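Local coordinates for membrane lipoprotein family protein (Aeropyrum pernix, PDB 4PEV) that probably serves as the solute-binding lipoprotein of an ABC transporter, holding a nucleoside such as adenosine between two lobes, at residues D282-W287 with R340-I345; F277-D282 with I293-L298; A73-D78 with R300-V305; Q160-L165 with L331-E336; L235-A240 with M262-K267. One frame throughout, in Å; residues are numbered along the deposited sequence.

Interaction 3 opens first, at 73-78, and closes more than 220 residues later at 300-305, joining two helices of the N-terminal lobe. Interaction 4 starts at 160-165 and ends at 331-336, so it crosses interaction 3; it sets helix 159-181 against the edge strand of the second sheet. Within both long loops lie two short closures, in series: interaction 5 pairs helices 233-245 and 258-271 on that sheet, and interaction 2 zips up strands 277-282 and 293-299 inside it. Interaction 1 shares D282 with interaction 2, crosses interactions 2, 3 and 4, and reaches forward to helix 336-348, linking the adenosine site to this helix.

Interaction 1 (D282-W287 with R340-I345); sequences DASQEW and RYFAEI. With ADN (adenosine), chain F.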
# COMPACT_ATOMS: atom_id res chain seq x y z
N ASP C 282 -2.02 2.75 1.17
CA ASP C 282 -3.19 1.85 1.23
C ASP C 282 -4.43 2.70 1.38
O ASP C 282 -5.18 2.84 0.41
CB ASP C 282 -3.06 0.74 2.29
CG ASP C 282 -1.89 -0.21 2.00
OD1 ASP C 282 -1.74 -0.55 0.80
OD2 ASP C 282 -1.14 -0.60 2.94
N ALA C 283 -4.64 3.26 2.55
CA ALA C 283 -5.66 4.30 2.70
C ALA C 283 -4.97 5.65 2.59
O ALA C 283 -3.73 5.72 2.55
CB ALA C 283 -6.38 4.19 4.03
N SER C 284 -5.77 6.71 2.50
CA SER C 284 -5.26 8.06 2.71
C SER C 284 -5.09 8.21 4.21
O SER C 284 -6.08 8.15 4.94
CB SER C 284 -6.22 9.15 2.19
OG SER C 284 -6.32 10.25 3.10
N GLN C 285 -3.85 8.44 4.64
CA GLN C 285 -3.53 8.51 6.06
C GLN C 285 -3.15 9.92 6.53
O GLN C 285 -2.64 10.08 7.64
CB GLN C 285 -2.41 7.52 6.37
CG GLN C 285 -2.80 6.08 6.07
CD GLN C 285 -1.63 5.12 6.21
OE1 GLN C 285 -0.69 5.16 5.42
NE2 GLN C 285 -1.69 4.27 7.20
N GLU C 286 -3.44 10.93 5.71
CA GLU C 286 -3.04 12.31 5.99
C GLU C 286 -3.63 12.78 7.31
O GLU C 286 -2.99 13.48 8.09
CB GLU C 286 -3.48 13.25 4.85
CG GLU C 286 -2.63 13.15 3.58
CD GLU C 286 -3.11 12.13 2.56
OE1 GLU C 286 -3.64 11.07 2.96
OE2 GLU C 286 -2.94 12.38 1.35
N TRP C 287 -4.87 12.36 7.55
CA TRP C 287 -5.59 12.69 8.78
C TRP C 287 -4.82 12.37 10.05
O TRP C 287 -5.08 12.98 11.08
CB TRP C 287 -6.94 11.94 8.81
CG TRP C 287 -6.79 10.47 8.89
CD1 TRP C 287 -6.78 9.61 7.85
CD2 TRP C 287 -6.58 9.70 10.07
NE1 TRP C 287 -6.58 8.34 8.31
CE2 TRP C 287 -6.46 8.36 9.67
CE3 TRP C 287 -6.51 10.01 11.45
CZ2 TRP C 287 -6.26 7.33 10.58
CZ3 TRP C 287 -6.31 8.99 12.35
CH2 TRP C 287 -6.18 7.66 11.91
N ARG C 340 -10.75 13.79 2.74
CA ARG C 340 -11.83 14.16 3.64
C ARG C 340 -12.63 12.92 4.03
O ARG C 340 -13.06 12.80 5.16
CB ARG C 340 -12.73 15.23 3.00
CG ARG C 340 -13.77 15.82 3.96
CD ARG C 340 -14.61 16.95 3.35
NE ARG C 340 -14.48 17.05 1.88
CZ ARG C 340 -13.89 18.05 1.22
NH1 ARG C 340 -13.37 19.10 1.87
NH2 ARG C 340 -13.83 18.02 -0.12
N TYR C 341 -12.81 11.99 3.11
CA TYR C 341 -13.58 10.77 3.39
C TYR C 341 -13.03 9.94 4.54
O TYR C 341 -13.77 9.48 5.42
CB TYR C 341 -13.64 9.91 2.14
CG TYR C 341 -14.22 8.54 2.34
CD1 TYR C 341 -15.60 8.34 2.39
CD2 TYR C 341 -13.40 7.43 2.42
CE1 TYR C 341 -16.14 7.07 2.54
CE2 TYR C 341 -13.92 6.15 2.56
CZ TYR C 341 -15.28 5.98 2.62
OH TYR C 341 -15.78 4.71 2.76
N PHE C 342 -11.71 9.74 4.52
CA PHE C 342 -11.04 8.97 5.56
C PHE C 342 -10.92 9.77 6.81
O PHE C 342 -10.92 9.21 7.89
CB PHE C 342 -9.67 8.49 5.11
CG PHE C 342 -9.75 7.36 4.15
CD1 PHE C 342 -10.05 6.09 4.60
CD2 PHE C 342 -9.61 7.58 2.79
CE1 PHE C 342 -10.18 5.05 3.71
CE2 PHE C 342 -9.72 6.54 1.88
CZ PHE C 342 -10.00 5.27 2.35
N ALA C 343 -10.82 11.08 6.66
CA ALA C 343 -10.85 11.97 7.81
C ALA C 343 -12.21 11.93 8.52
O ALA C 343 -12.27 11.92 9.74
CB ALA C 343 -10.49 13.39 7.39
N GLU C 344 -13.30 11.88 7.74
CA GLU C 344 -14.66 11.67 8.27
C GLU C 344 -14.73 10.36 9.04
O GLU C 344 -15.22 10.32 10.16
CB GLU C 344 -15.71 11.68 7.14
CG GLU C 344 -15.97 13.06 6.51
CD GLU C 344 -16.67 13.04 5.13
OE1 GLU C 344 -17.20 11.98 4.70
OE2 GLU C 344 -16.71 14.11 4.47
N ILE C 345 -14.23 9.28 8.45
CA ILE C 345 -14.17 8.00 9.16
C ILE C 345 -13.50 8.11 10.54
O ILE C 345 -14.07 7.67 11.54
CB ILE C 345 -13.46 6.93 8.30
CG1 ILE C 345 -14.39 6.45 7.21
CG2 ILE C 345 -13.00 5.75 9.14
CD1 ILE C 345 -13.69 5.74 6.08
O5' ADN F . 1.46 -1.18 4.00
C5' ADN F . 2.18 -1.38 2.77
C4' ADN F . 1.93 -2.72 2.06
O4' ADN F . 2.40 -3.83 2.83
C3' ADN F . 0.48 -3.07 1.74
O3' ADN F . 0.01 -2.40 0.57
C2' ADN F . 0.55 -4.59 1.60
O2' ADN F . 0.99 -5.01 0.30
C1' ADN F . 1.57 -4.97 2.63
N9 ADN F . 0.94 -5.32 3.92
C8 ADN F . 0.49 -4.47 4.87
N7 ADN F . -0.03 -5.14 5.93
C5 ADN F . 0.10 -6.46 5.65
C6 ADN F . -0.22 -7.74 6.31
N6 ADN F . -0.82 -7.74 7.52
N1 ADN F . 0.07 -8.89 5.66
C2 ADN F . 0.66 -8.91 4.44
N3 ADN F . 0.98 -7.79 3.79
C4 ADN F . 0.73 -6.56 4.32
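Loop 282-287 leaves its strand and runs past helix 336-348, nearing it from S284 opposite F342 to W287 opposite A343, where the two CA atoms are 5.4 Å apart. F342 carries most of the contact. Over one face of its ring lies A283 CB, 4.2 Å from the centroid and 21° off the ring normal, a CH-pi contact that a methyl group makes well; S284 N lies over the same face. The opposite face is taken by Y341 CD2 of the same helix. Behind the ring, F342 CB packs on S284 O (3.6 Å) and on W287 CD1 (4.1 Å). W287 CB rests on A343 CB at 4.1 Å, where a small residue lets the indole's stem come close to the helix. S284 turns its hydroxyl away from the ring: OG donates to E286 OE1 (2.8 Å), which also binds S296, and E286 OE2 pairs with R369. D282 takes two of the ribose hydroxyls of adenosine, O3' on OD1 (2.6 Å) and O5' on OD2 (2.9 Å). Across the segments the contact is thus apolar and buried, polar groups pairing elsewhere, and its packing probably helps hold the loop behind the ribose-binding carboxylate.

Interaction 2 (F277-D282 with I293-L298); sequences FSIGQD and IIISGL. With ADN (adenosine), chain F.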
# COMPACT_ATOMS: atom_id res chain seq x y z
N PHE C 277 8.88 14.99 5.76
CA PHE C 277 7.51 14.65 5.42
C PHE C 277 7.31 13.15 5.27
O PHE C 277 8.25 12.43 4.91
CB PHE C 277 7.11 15.33 4.11
CG PHE C 277 7.10 16.82 4.19
CD1 PHE C 277 5.99 17.49 4.69
CD2 PHE C 277 8.19 17.56 3.77
CE1 PHE C 277 5.99 18.88 4.78
CE2 PHE C 277 8.19 18.95 3.85
CZ PHE C 277 7.09 19.60 4.35
N SER C 278 6.10 12.68 5.55
CA SER C 278 5.76 11.28 5.42
C SER C 278 4.80 11.11 4.25
O SER C 278 4.12 12.04 3.85
CB SER C 278 5.12 10.76 6.72
OG SER C 278 6.01 10.80 7.82
N ILE C 279 4.76 9.89 3.72
CA ILE C 279 3.84 9.52 2.65
C ILE C 279 3.06 8.24 3.01
O ILE C 279 3.66 7.19 3.25
CB ILE C 279 4.60 9.33 1.33
CG1 ILE C 279 5.43 10.60 1.04
CG2 ILE C 279 3.62 8.97 0.20
CD1 ILE C 279 6.17 10.61 -0.29
N GLY C 280 1.73 8.35 3.03
CA GLY C 280 0.85 7.26 3.44
C GLY C 280 0.68 6.20 2.37
O GLY C 280 0.96 6.44 1.20
N GLN C 281 0.22 5.03 2.78
CA GLN C 281 -0.04 3.96 1.82
C GLN C 281 -1.29 3.17 2.20
O GLN C 281 -1.57 2.97 3.39
CB GLN C 281 1.17 3.03 1.69
CG GLN C 281 1.05 1.90 0.66
CD GLN C 281 0.65 2.38 -0.74
OE1 GLN C 281 1.18 3.36 -1.28
NE2 GLN C 281 -0.31 1.67 -1.34
N ASP C 282 -2.02 2.75 1.17
CA ASP C 282 -3.19 1.85 1.23
C ASP C 282 -4.43 2.70 1.38
O ASP C 282 -5.18 2.84 0.41
CB ASP C 282 -3.06 0.74 2.29
CG ASP C 282 -1.89 -0.21 2.00
OD1 ASP C 282 -1.74 -0.55 0.80
OD2 ASP C 282 -1.14 -0.60 2.94
N ILE C 293 2.14 14.46 6.99
CA ILE C 293 1.70 13.40 6.08
C ILE C 293 1.09 14.08 4.88
O ILE C 293 -0.08 14.40 4.87
CB ILE C 293 0.72 12.40 6.74
CG1 ILE C 293 1.37 11.81 7.99
CG2 ILE C 293 0.38 11.26 5.79
CD1 ILE C 293 0.42 11.04 8.89
N ILE C 294 1.91 14.29 3.86
CA ILE C 294 1.55 15.21 2.78
C ILE C 294 0.70 14.56 1.67
O ILE C 294 -0.05 15.25 0.99
CB ILE C 294 2.83 15.87 2.22
CG1 ILE C 294 2.52 17.20 1.55
CG2 ILE C 294 3.57 14.93 1.28
CD1 ILE C 294 3.73 17.85 0.92
N ILE C 295 0.81 13.25 1.51
CA ILE C 295 0.11 12.53 0.45
C ILE C 295 0.09 11.04 0.75
O ILE C 295 0.85 10.58 1.60
CB ILE C 295 0.77 12.79 -0.93
CG1 ILE C 295 -0.18 12.42 -2.08
CG2 ILE C 295 2.09 12.04 -1.07
CD1 ILE C 295 -0.02 13.30 -3.31
N SER C 296 -0.76 10.29 0.08
CA SER C 296 -0.84 8.84 0.30
C SER C 296 -1.00 8.10 -1.02
O SER C 296 -1.82 8.49 -1.87
CB SER C 296 -2.02 8.49 1.23
OG SER C 296 -1.92 9.17 2.48
N GLY C 297 -0.22 7.04 -1.20
CA GLY C 297 -0.50 6.07 -2.25
C GLY C 297 -1.75 5.29 -1.86
O GLY C 297 -1.89 4.89 -0.70
N LEU C 298 -2.67 5.08 -2.79
CA LEU C 298 -3.91 4.36 -2.47
C LEU C 298 -3.88 3.00 -3.09
O LEU C 298 -3.42 2.84 -4.20
CB LEU C 298 -5.14 5.07 -3.02
CG LEU C 298 -5.37 6.48 -2.50
CD1 LEU C 298 -6.45 7.13 -3.33
CD2 LEU C 298 -5.74 6.45 -1.02
O5' ADN F . 1.46 -1.18 4.00
C5' ADN F . 2.18 -1.38 2.77
C4' ADN F . 1.93 -2.72 2.06
O4' ADN F . 2.40 -3.83 2.83
C3' ADN F . 0.48 -3.07 1.74
O3' ADN F . 0.01 -2.40 0.57
C2' ADN F . 0.55 -4.59 1.60
O2' ADN F . 0.99 -5.01 0.30
C1' ADN F . 1.57 -4.97 2.63
N9 ADN F . 0.94 -5.32 3.92
C8 ADN F . 0.49 -4.47 4.87
N7 ADN F . -0.03 -5.14 5.93
C5 ADN F . 0.10 -6.46 5.65
C6 ADN F . -0.22 -7.74 6.31
N6 ADN F . -0.82 -7.74 7.52
N1 ADN F . 0.07 -8.89 5.66
C2 ADN F . 0.66 -8.91 4.44
N3 ADN F . 0.98 -7.79 3.79
C4 ADN F . 0.73 -6.56 4.32
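G280 and S296 form the close centre of this parallel strand pair, with CA atoms only 3.9 Å apart. Having no side chain, G280 lets S296 OG lie 3.5 Å from its CA, and the hydroxyl itself is engaged by E286 and the Q285 amide. Here the backbone bonds are short: G280 N to I295 O is 2.8 Å and G297 N to G280 O 2.7 Å. D282 N continues the pattern on G297 O. On Q281 the bend at chi2 (53°) brings CD near G297. The other end is looser. Between the bridges S278-I293 and G280-S296 the second strand carries one more residue than the first, a beta bulge, and the bond from I294 N to S278 O stretches to 3.2 Å. Branched and aromatic groups fill in around it: I279 CG2 lies beside I295 CG2 (3.7 Å), and F277 CD1 comes no nearer than 4.3 Å to I294 CB. Neither end is at the surface. Parallel strands whose C-terminal ends present the ligand-binding residues, D282 here and K299 just beyond, are characteristic of the alpha/beta lobes of type I periplasmic binding proteins.

Interaction 3 (A73-D78 with R300-V305); sequences AALGAD and RVDVAV
With CG1 anti to the backbone N in both V301 (chi1 175°) and V305 (chi1 169°), the two valines present methyl groups to the small residues A73, G76 and A77 of helix 69-84. V301 CG1 meets A73 CB at 3.6 Å. One helical turn on, V305 straddles the facing helix: its CG1 lies against A77, 3.5 Å from the backbone N and 4.0 Å from CB, while its CG2 reaches back to A73 CB at 4.1 Å. Between these valines G76 comes nearest, its CA 3.8 Å from D302 CA and its CA-H directed at D302 O in a C-H...O contact. Alanine and glycine suit this face because they let the segments, crossing at -41°, approach to 6.9 Å between axes. L75 CB touches only the methylene of D302. The carboxylate of D302 is turned back toward the start of its helix, where R300, at the N-cap position, grips it side-on, NE on OD1 and NH2 on OD2 (2.9 Å), each oxygen using its syn lone pair and lying in the guanidinium plane. M72 covers the neighbouring side chains. Outside the pair, A77 packs on strand 87-91 and V301 on strand 137-141, so the helices belong to the N-terminal lobe, with adenosine-binding K299 just ahead of R300. Between the two segments the packing is apolar apart from the C-H...O contact; beside it R79, further along helix 69-84, forms a salt bridge to D302 OD2, so this carboxylate also ties the two helices electrostatically, and the two arginines and the helix start probably keep it ionised.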
# COMPACT_ATOMS: atom_id res chain seq x y z
N ALA C 73 -9.31 -3.50 3.90
CA ALA C 73 -10.03 -4.75 3.64
C ALA C 73 -11.33 -4.85 4.43
O ALA C 73 -12.36 -5.20 3.89
CB ALA C 73 -9.14 -5.94 3.96
N ALA C 74 -11.27 -4.54 5.72
CA ALA C 74 -12.47 -4.52 6.55
C ALA C 74 -13.52 -3.56 6.00
O ALA C 74 -14.70 -3.85 6.03
CB ALA C 74 -12.12 -4.15 7.98
N LEU C 75 -13.07 -2.42 5.50
CA LEU C 75 -13.98 -1.43 4.98
C LEU C 75 -14.83 -2.01 3.85
O LEU C 75 -16.03 -1.78 3.81
CB LEU C 75 -13.21 -0.24 4.45
CG LEU C 75 -13.99 1.06 4.48
CD1 LEU C 75 -13.89 1.63 5.88
CD2 LEU C 75 -13.45 2.05 3.46
N GLY C 76 -14.19 -2.74 2.94
CA GLY C 76 -14.89 -3.39 1.83
C GLY C 76 -15.87 -4.45 2.32
O GLY C 76 -16.97 -4.60 1.80
N ALA C 77 -15.45 -5.19 3.33
CA ALA C 77 -16.30 -6.14 3.98
C ALA C 77 -17.43 -5.46 4.73
O ALA C 77 -18.54 -5.97 4.73
CB ALA C 77 -15.49 -7.01 4.92
N ASP C 78 -17.14 -4.35 5.41
CA ASP C 78 -18.16 -3.63 6.19
C ASP C 78 -19.23 -3.04 5.25
O ASP C 78 -20.42 -3.07 5.55
CB ASP C 78 -17.54 -2.51 7.05
CG ASP C 78 -16.76 -3.05 8.31
OD1 ASP C 78 -17.12 -4.13 8.86
OD2 ASP C 78 -15.78 -2.37 8.76
N ARG C 300 -6.83 0.05 -3.44
CA ARG C 300 -8.25 -0.17 -3.18
C ARG C 300 -8.57 -1.62 -2.84
O ARG C 300 -9.34 -2.29 -3.54
CB ARG C 300 -9.08 0.31 -4.37
CG ARG C 300 -8.84 1.78 -4.73
CD ARG C 300 -8.96 2.70 -3.51
NE ARG C 300 -10.25 2.55 -2.86
CZ ARG C 300 -11.35 3.22 -3.20
NH1 ARG C 300 -11.32 4.10 -4.17
NH2 ARG C 300 -12.48 3.01 -2.56
N VAL C 301 -8.00 -2.08 -1.73
CA VAL C 301 -8.27 -3.40 -1.18
C VAL C 301 -9.75 -3.58 -0.84
O VAL C 301 -10.30 -4.68 -0.92
CB VAL C 301 -7.42 -3.65 0.08
CG1 VAL C 301 -7.76 -4.98 0.74
CG2 VAL C 301 -5.94 -3.62 -0.27
N ASP C 302 -10.38 -2.48 -0.43
CA ASP C 302 -11.80 -2.47 -0.09
C ASP C 302 -12.66 -2.83 -1.28
O ASP C 302 -13.65 -3.53 -1.13
CB ASP C 302 -12.21 -1.11 0.48
CG ASP C 302 -11.88 0.05 -0.44
OD1 ASP C 302 -10.77 0.11 -1.03
OD2 ASP C 302 -12.75 0.94 -0.56
N VAL C 303 -12.26 -2.38 -2.47
CA VAL C 303 -13.00 -2.68 -3.68
C VAL C 303 -12.78 -4.13 -4.06
O VAL C 303 -13.72 -4.81 -4.45
CB VAL C 303 -12.63 -1.73 -4.84
CG1 VAL C 303 -13.30 -2.14 -6.13
CG2 VAL C 303 -13.02 -0.30 -4.48
N ALA C 304 -11.56 -4.64 -3.93
CA ALA C 304 -11.32 -6.07 -4.14
C ALA C 304 -12.30 -6.89 -3.31
O ALA C 304 -13.12 -7.62 -3.86
CB ALA C 304 -9.89 -6.45 -3.78
N VAL C 305 -12.22 -6.72 -1.99
CA VAL C 305 -13.03 -7.49 -1.04
C VAL C 305 -14.51 -7.34 -1.35
O VAL C 305 -15.24 -8.33 -1.35
CB VAL C 305 -12.81 -7.03 0.42
CG1 VAL C 305 -13.85 -7.63 1.37
CG2 VAL C 305 -11.42 -7.40 0.90

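Interaction 4 (Q160-L165 with L331-E336); sequences QEVASL and LGLSDE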
# COMPACT_ATOMS: atom_id res chain seq x y z
N GLN C 160 4.04 -1.25 -8.76
CA GLN C 160 5.03 -0.43 -9.46
C GLN C 160 4.38 0.87 -9.95
O GLN C 160 4.99 1.95 -9.89
CB GLN C 160 5.63 -1.19 -10.65
CG GLN C 160 6.17 -2.59 -10.33
CD GLN C 160 5.28 -3.73 -10.83
OE1 GLN C 160 4.06 -3.71 -10.66
NE2 GLN C 160 5.90 -4.72 -11.44
N GLU C 161 3.15 0.75 -10.41
CA GLU C 161 2.49 1.85 -11.07
C GLU C 161 2.34 3.02 -10.11
O GLU C 161 2.85 4.11 -10.38
CB GLU C 161 1.15 1.41 -11.69
CG GLU C 161 1.31 0.33 -12.77
CD GLU C 161 0.04 0.01 -13.56
OE1 GLU C 161 -1.01 0.65 -13.37
OE2 GLU C 161 0.10 -0.92 -14.40
N VAL C 162 1.69 2.79 -8.96
CA VAL C 162 1.48 3.86 -7.97
C VAL C 162 2.76 4.31 -7.22
O VAL C 162 2.95 5.50 -6.98
CB VAL C 162 0.35 3.49 -6.97
CG1 VAL C 162 0.83 2.48 -5.93
CG2 VAL C 162 -0.19 4.73 -6.29
N ALA C 163 3.63 3.37 -6.87
CA ALA C 163 4.88 3.69 -6.17
C ALA C 163 5.80 4.58 -7.01
O ALA C 163 6.49 5.45 -6.47
CB ALA C 163 5.61 2.43 -5.78
N SER C 164 5.83 4.33 -8.32
CA SER C 164 6.61 5.17 -9.22
C SER C 164 6.12 6.61 -9.18
O SER C 164 6.93 7.52 -9.23
CB SER C 164 6.58 4.63 -10.67
OG SER C 164 5.28 4.69 -11.27
N LEU C 165 4.81 6.81 -9.10
CA LEU C 165 4.28 8.18 -9.01
C LEU C 165 4.74 8.81 -7.71
O LEU C 165 5.11 9.98 -7.68
CB LEU C 165 2.77 8.19 -9.07
CG LEU C 165 2.18 7.59 -10.34
CD1 LEU C 165 0.66 7.72 -10.34
CD2 LEU C 165 2.76 8.27 -11.56
N LEU C 331 -5.44 1.58 -8.09
CA LEU C 331 -4.38 2.35 -7.44
C LEU C 331 -4.56 3.83 -7.76
O LEU C 331 -5.18 4.18 -8.76
CB LEU C 331 -3.01 1.87 -7.92
CG LEU C 331 -2.77 0.36 -7.80
CD1 LEU C 331 -1.42 0.01 -8.40
CD2 LEU C 331 -2.85 -0.10 -6.34
N GLY C 332 -4.05 4.70 -6.91
CA GLY C 332 -4.16 6.13 -7.15
C GLY C 332 -3.39 6.92 -6.12
O GLY C 332 -2.74 6.34 -5.25
N LEU C 333 -3.45 8.25 -6.23
CA LEU C 333 -2.96 9.15 -5.20
C LEU C 333 -4.12 9.81 -4.51
O LEU C 333 -5.22 9.98 -5.05
CB LEU C 333 -2.06 10.23 -5.79
CG LEU C 333 -0.75 9.80 -6.45
CD1 LEU C 333 -0.05 11.03 -7.00
CD2 LEU C 333 0.17 9.08 -5.48
N SER C 334 -3.84 10.21 -3.28
CA SER C 334 -4.78 10.87 -2.41
C SER C 334 -5.17 12.26 -2.95
O SER C 334 -4.31 13.12 -3.09
CB SER C 334 -4.06 11.00 -1.06
OG SER C 334 -4.92 11.40 -0.03
N ASP C 335 -6.45 12.49 -3.25
CA ASP C 335 -6.97 13.84 -3.61
C ASP C 335 -7.89 14.45 -2.52
O ASP C 335 -8.08 13.85 -1.48
CB ASP C 335 -7.68 13.78 -4.97
CG ASP C 335 -9.05 13.11 -4.89
OD1 ASP C 335 -9.61 13.08 -3.78
OD2 ASP C 335 -9.57 12.62 -5.92
N GLU C 336 -8.47 15.62 -2.77
CA GLU C 336 -9.32 16.33 -1.77
C GLU C 336 -10.40 15.46 -1.14
O GLU C 336 -10.50 15.37 0.08
CB GLU C 336 -10.04 17.55 -2.38
CG GLU C 336 -9.20 18.81 -2.58
CD GLU C 336 -8.42 18.83 -3.90
OE1 GLU C 336 -8.20 19.95 -4.41
OE2 GLU C 336 -8.02 17.75 -4.42
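V162 and L331 make the main apolar contact, their side chains crossing at about a right angle with CB 3.8 Å from CB. The L331 branch continues the contact along the helix: its CD1 lies 4.2 Å from V162 CG1 and 4.4 Å from E161 CB. V162 CG2, anti to its own backbone N, points past this pair to the backbone of G332, resting by its carbonyl O, and skirts L333 CD2 at 4.4 Å. A beta-branched residue suits the spot, since one methyl faces L331 and the other the G332 carbonyl. G332 is almost fully extended, a conformation glycine adopts readily. Here segment 160-165 lies nearly parallel to strand 331-333, their axes 7.9 Å apart at closest approach, and that strand is the antiparallel edge of the second lobe's otherwise parallel sheet, bonded to strand 293-299 through G332 and L298. Hydrogen bonds lie within or beyond each segment and do not span the two. S164 OG turns back to E161 O (2.7 Å), while the E161 carboxylate pairs with R158 and accepts from L326 N. Downstream, S334 OG bonds to E286, and D335 serves as N-cap of helix 336-348, its OD1 receiving I338 N.

Interaction 5 (L235-A240 with M262-K267); sequences LGKTTA and MFNAVK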
# COMPACT_ATOMS: atom_id res chain seq x y z
N LEU C 235 9.48 -0.73 16.18
CA LEU C 235 10.55 -1.00 15.23
C LEU C 235 10.47 -0.05 14.03
O LEU C 235 11.48 0.35 13.47
CB LEU C 235 10.48 -2.47 14.77
CG LEU C 235 11.48 -2.94 13.71
CD1 LEU C 235 12.91 -2.71 14.17
CD2 LEU C 235 11.24 -4.41 13.37
N GLY C 236 9.25 0.29 13.63
CA GLY C 236 9.04 1.29 12.60
C GLY C 236 9.59 2.66 12.97
O GLY C 236 10.15 3.34 12.13
N LYS C 237 9.44 3.05 14.24
CA LYS C 237 9.95 4.33 14.73
C LYS C 237 11.47 4.34 14.81
O LYS C 237 12.09 5.29 14.36
CB LYS C 237 9.33 4.68 16.08
CG LYS C 237 9.55 6.13 16.49
CD LYS C 237 9.14 6.45 17.93
CE LYS C 237 7.64 6.24 18.16
NZ LYS C 237 7.04 7.33 18.98
N THR C 238 12.09 3.31 15.39
CA THR C 238 13.55 3.28 15.51
C THR C 238 14.21 3.25 14.14
O THR C 238 15.22 3.92 13.92
CB THR C 238 14.11 2.08 16.32
OG1 THR C 238 13.73 0.85 15.69
CG2 THR C 238 13.61 2.10 17.74
N THR C 239 13.64 2.48 13.22
CA THR C 239 14.17 2.45 11.87
C THR C 239 14.21 3.86 11.29
O THR C 239 15.24 4.28 10.76
CB THR C 239 13.34 1.56 10.93
OG1 THR C 239 13.21 0.25 11.49
CG2 THR C 239 14.00 1.46 9.55
N ALA C 240 13.10 4.58 11.42
CA ALA C 240 12.96 5.95 10.90
C ALA C 240 13.92 6.92 11.56
O ALA C 240 14.45 7.78 10.88
CB ALA C 240 11.54 6.44 11.06
N MSE C 262 6.83 5.05 11.96
CA MSE C 262 7.51 5.96 11.07
C MSE C 262 6.89 7.34 11.15
O MSE C 262 7.61 8.32 11.30
CB MSE C 262 7.40 5.41 9.65
CG MSE C 262 8.26 6.18 8.67
SE MSE C 262 7.57 5.81 6.86
CE MSE C 262 5.96 6.96 6.83
N PHE C 263 5.57 7.41 11.07
CA PHE C 263 4.85 8.68 11.15
C PHE C 263 5.21 9.41 12.42
O PHE C 263 5.42 10.63 12.40
CB PHE C 263 3.34 8.47 11.20
CG PHE C 263 2.72 8.03 9.91
CD1 PHE C 263 3.29 8.33 8.68
CD2 PHE C 263 1.51 7.35 9.93
CE1 PHE C 263 2.68 7.93 7.50
CE2 PHE C 263 0.88 6.95 8.76
CZ PHE C 263 1.47 7.24 7.54
N ASN C 264 5.26 8.68 13.52
CA ASN C 264 5.57 9.29 14.79
C ASN C 264 7.00 9.79 14.87
O ASN C 264 7.26 10.77 15.53
CB ASN C 264 5.24 8.35 15.94
CG ASN C 264 3.75 8.08 16.04
OD1 ASN C 264 2.92 8.94 15.74
ND2 ASN C 264 3.41 6.89 16.45
N ALA C 265 7.92 9.14 14.18
CA ALA C 265 9.31 9.57 14.15
C ALA C 265 9.48 10.90 13.41
O ALA C 265 10.29 11.76 13.82
CB ALA C 265 10.17 8.49 13.51
N VAL C 266 8.72 11.06 12.32
CA VAL C 266 8.75 12.27 11.50
C VAL C 266 8.08 13.43 12.24
O VAL C 266 8.47 14.59 12.08
CB VAL C 266 8.10 12.02 10.10
CG1 VAL C 266 8.09 13.28 9.24
CG2 VAL C 266 8.82 10.90 9.37
N LYS C 267 7.07 13.14 13.08
CA LYS C 267 6.46 14.18 13.93
C LYS C 267 7.45 14.79 14.91
O LYS C 267 7.50 16.01 15.09
CB LYS C 267 5.29 13.62 14.73
CG LYS C 267 4.08 13.24 13.91
CD LYS C 267 2.78 13.38 14.69
CE LYS C 267 2.62 12.31 15.75
NZ LYS C 267 1.89 12.86 16.94
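K237 and A240 of helix 233-245 meet A265 and its neighbours on helix 258-271, two helices from successive beta-alpha-beta units of the C-terminal lobe, whose segments here cross at -44° where they pack beside each other on its sheet. The side chain of K237 runs across the neighbouring helix. Its CB stands back, 4.7 Å from A265 CB; CG, anti to the backbone N (chi1 -166°), moves in to 3.9 Å from that methyl. CD carries the chain on toward N264, and after the bend at chi3 CE lies 3.9 Å from N264 CB. NZ ends against the same carbon at 3.7 Å, with a long, weak ion pair to E268 beyond. Lysine suits this place because its methylenes cover A265 CB and the CB of N264 while the amine has that weak pairing at its end; N264 spends its own amide elsewhere, OD1 bonding to Y288. Inside, small residues do the work. A240 CB fits between A265 CB (3.5 Å) and CG of the selenomethionine M262 (4.1 Å), and both A240 and M262 also press on F251 of strand 248-254. The long M262 side chain leads away from the helix pair toward S278, filling the layer between helix and sheet. G236, with no side chain, brings its carbonyl O near M262 N. Just before it in the same helix, L235 O accepts three donors: T239 N, T238 OG1, and T239 OG1 at 2.6 Å.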